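Local structure of carboxypeptidase Y inhibitor (Saccharomyces cerevisiae, 1WPX) at residues P153-G158 with F215-K220. The protein inhibits the vacuolar serine protease carboxypeptidase Y specifically and potently, as a member of the phosphatidylethanolamine-binding protein family. Residues are numbered along the deposited sequence; the frame is centred on the assembly and turned at random.
With SO4 (sulfate ion), chain G.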
loop_
_atom_site.group_PDB
_atom_site.type_symbol
_atom_site.label_atom_id
_atom_site.label_comp_id
_atom_site.label_asym_id
_atom_site.label_seq_id
_atom_site.Cartn_x
_atom_site.Cartn_y
_atom_site.Cartn_z
ATOM N N PRO B 153 -10.865 -24.175 3.399
ATOM C CA PRO B 153 -10.855 -24.321 1.942
ATOM C C PRO B 153 -10.292 -25.672 1.527
ATOM O O PRO B 153 -9.351 -26.192 2.146
ATOM C CB PRO B 153 -9.966 -23.168 1.480
ATOM C CG PRO B 153 -10.115 -22.162 2.565
ATOM C CD PRO B 153 -10.060 -23.012 3.805
ATOM N N ALA B 154 -10.875 -26.235 0.477
ATOM C CA ALA B 154 -10.448 -27.526 -0.038
ATOM C C ALA B 154 -10.782 -27.592 -1.521
ATOM O O ALA B 154 -11.382 -28.563 -1.995
ATOM C CB ALA B 154 -11.153 -28.641 0.713
ATOM N N PRO B 155 -10.389 -26.555 -2.277
ATOM C CA PRO B 155 -10.660 -26.510 -3.714
ATOM C C PRO B 155 -9.992 -27.656 -4.475
ATOM O O PRO B 155 -8.881 -28.082 -4.141
ATOM C CB PRO B 155 -10.119 -25.144 -4.117
ATOM C CG PRO B 155 -8.954 -24.976 -3.198
ATOM C CD PRO B 155 -9.512 -25.441 -1.877
ATOM N N PRO B 156 -10.675 -28.177 -5.505
ATOM C CA PRO B 156 -10.164 -29.277 -6.328
ATOM C C PRO B 156 -8.904 -28.867 -7.090
ATOM O O PRO B 156 -8.873 -27.832 -7.757
ATOM C CB PRO B 156 -11.326 -29.569 -7.279
ATOM C CG PRO B 156 -12.529 -29.128 -6.500
ATOM C CD PRO B 156 -12.057 -27.839 -5.888
ATOM N N LYS B 157 -7.866 -29.684 -6.985
ATOM C CA LYS B 157 -6.616 -29.412 -7.674
ATOM C C LYS B 157 -6.898 -29.077 -9.136
ATOM O O LYS B 157 -7.596 -29.815 -9.824
ATOM C CB LYS B 157 -5.704 -30.641 -7.588
ATOM C CG LYS B 157 -4.381 -30.491 -8.306
ATOM C CD LYS B 157 -3.510 -31.721 -8.121
ATOM C CE LYS B 157 -2.199 -31.569 -8.874
ATOM N NZ LYS B 157 -2.442 -31.305 -10.323
ATOM N N GLY B 158 -6.367 -27.951 -9.601
ATOM C CA GLY B 158 -6.563 -27.558 -10.987
ATOM C C GLY B 158 -7.798 -26.730 -11.294
ATOM O O GLY B 158 -7.900 -26.160 -12.380
ATOM N N PHE B 215 -11.022 -13.750 0.784
ATOM C CA PHE B 215 -9.675 -14.081 0.362
ATOM C C PHE B 215 -9.740 -15.149 -0.723
ATOM O O PHE B 215 -10.816 -15.687 -1.013
ATOM C CB PHE B 215 -8.841 -14.564 1.561
ATOM C CG PHE B 215 -9.205 -15.941 2.067
ATOM C CD1 PHE B 215 -8.545 -17.071 1.592
ATOM C CD2 PHE B 215 -10.167 -16.103 3.063
ATOM C CE1 PHE B 215 -8.830 -18.344 2.107
ATOM C CE2 PHE B 215 -10.463 -17.374 3.588
ATOM C CZ PHE B 215 -9.792 -18.495 3.110
ATOM N N TYR B 216 -8.596 -15.423 -1.341
ATOM C CA TYR B 216 -8.511 -16.433 -2.384
ATOM C C TYR B 216 -7.615 -17.565 -1.914
ATOM O O TYR B 216 -6.678 -17.363 -1.138
ATOM C CB TYR B 216 -7.924 -15.860 -3.682
ATOM C CG TYR B 216 -8.841 -14.977 -4.506
ATOM C CD1 TYR B 216 -8.853 -13.594 -4.333
ATOM C CD2 TYR B 216 -9.658 -15.523 -5.496
ATOM C CE1 TYR B 216 -9.651 -12.772 -5.132
ATOM C CE2 TYR B 216 -10.463 -14.714 -6.302
ATOM C CZ TYR B 216 -10.455 -13.338 -6.115
ATOM O OH TYR B 216 -11.248 -12.528 -6.902
ATOM N N ALA B 217 -7.917 -18.762 -2.393
ATOM C CA ALA B 217 -7.137 -19.944 -2.073
ATOM C C ALA B 217 -7.174 -20.805 -3.327
ATOM O O ALA B 217 -8.154 -20.786 -4.081
ATOM C CB ALA B 217 -7.743 -20.683 -0.900
ATOM N N GLU B 218 -6.103 -21.554 -3.550
ATOM C CA GLU B 218 -6.012 -22.395 -4.731
ATOM C C GLU B 218 -5.184 -23.643 -4.463
ATOM O O GLU B 218 -4.300 -23.645 -3.609
ATOM C CB GLU B 218 -5.375 -21.596 -5.871
ATOM C CG GLU B 218 -5.634 -22.135 -7.252
ATOM C CD GLU B 218 -4.854 -21.390 -8.312
ATOM O OE1 GLU B 218 -5.146 -21.578 -9.512
ATOM O OE2 GLU B 218 -3.939 -20.621 -7.945
ATOM N N THR B 219 -5.496 -24.711 -5.188
ATOM C CA THR B 219 -4.760 -25.965 -5.071
ATOM C C THR B 219 -4.187 -26.252 -6.452
ATOM O O THR B 219 -4.930 -26.481 -7.409
ATOM C CB THR B 219 -5.673 -27.130 -4.641
ATOM O OG1 THR B 219 -6.064 -26.954 -3.272
ATOM C CG2 THR B 219 -4.944 -28.456 -4.788
ATOM N N LYS B 220 -2.864 -26.212 -6.560
ATOM C CA LYS B 220 -2.206 -26.460 -7.835
ATOM C C LYS B 220 -1.685 -27.887 -7.926
ATOM O O LYS B 220 -1.994 -28.545 -8.941
ATOM C CB LYS B 220 -1.060 -25.466 -8.043
ATOM C CG LYS B 220 -1.527 -24.022 -8.190
ATOM C CD LYS B 220 -0.389 -23.087 -8.577
ATOM C CE LYS B 220 -0.914 -21.689 -8.867
ATOM N NZ LYS B 220 -1.959 -21.697 -9.939
ATOM O OXT LYS B 220 -0.980 -28.327 -6.991
HETATM S S SO4 G . -14.581 -25.757 -1.371
HETATM O O1 SO4 G . -15.298 -26.957 -0.902
HETATM O O2 SO4 G . -13.432 -25.502 -0.481
HETATM O O3 SO4 G . -14.106 -25.979 -2.750
HETATM O O4 SO4 G . -15.496 -24.604 -1.352
#
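Thr-219, in the chain's C-terminal tail, is hydrogen-bonded to both Pro-155 and Gly-158 of loop 153-158. Thr-219 OG1 donates to Pro-155 O at 3.2 Å, coming in 27° off the carbonyl plane. Thr-219 O takes the Gly-158 N-H, a straight bond of 3.0 Å from Gly-158 N, and also receives a CA-H...O contact from Lys-157. A chi1 of -71° sets OG1 beside the backbone N and leaves CG2 anti to it; Thr-219 CG2 lies 3.6 Å from Lys-157 CB while the hydroxyl faces Pro-155. A valine here would probably leave Pro-155 O without its hydroxyl donor.

In this phosphatidylethanolamine-binding protein fold, strand 208-217 pairs antiparallel with strand 162-170, and the proline-rich loop leading into the latter runs alongside the outgoing tail. The apolar packing is at Phe-215 and Ala-217: Pro-153 CG meets the edge of the Phe-215 ring at CZ, 3.7 Å away, and Pro-153 CB touches Ala-217 CB. Tyr-164 backs both Pro-153 and Phe-215.

Lys-220 NZ forms a salt bridge with Glu-218 OE2. Ala-154 N donates to sulfate O2 at 2.8 Å; this ion, probably from the crystallisation liquor, is shared with His-112 NE2 and Tyr-164 OH and probably occupies the family's anion-binding pocket.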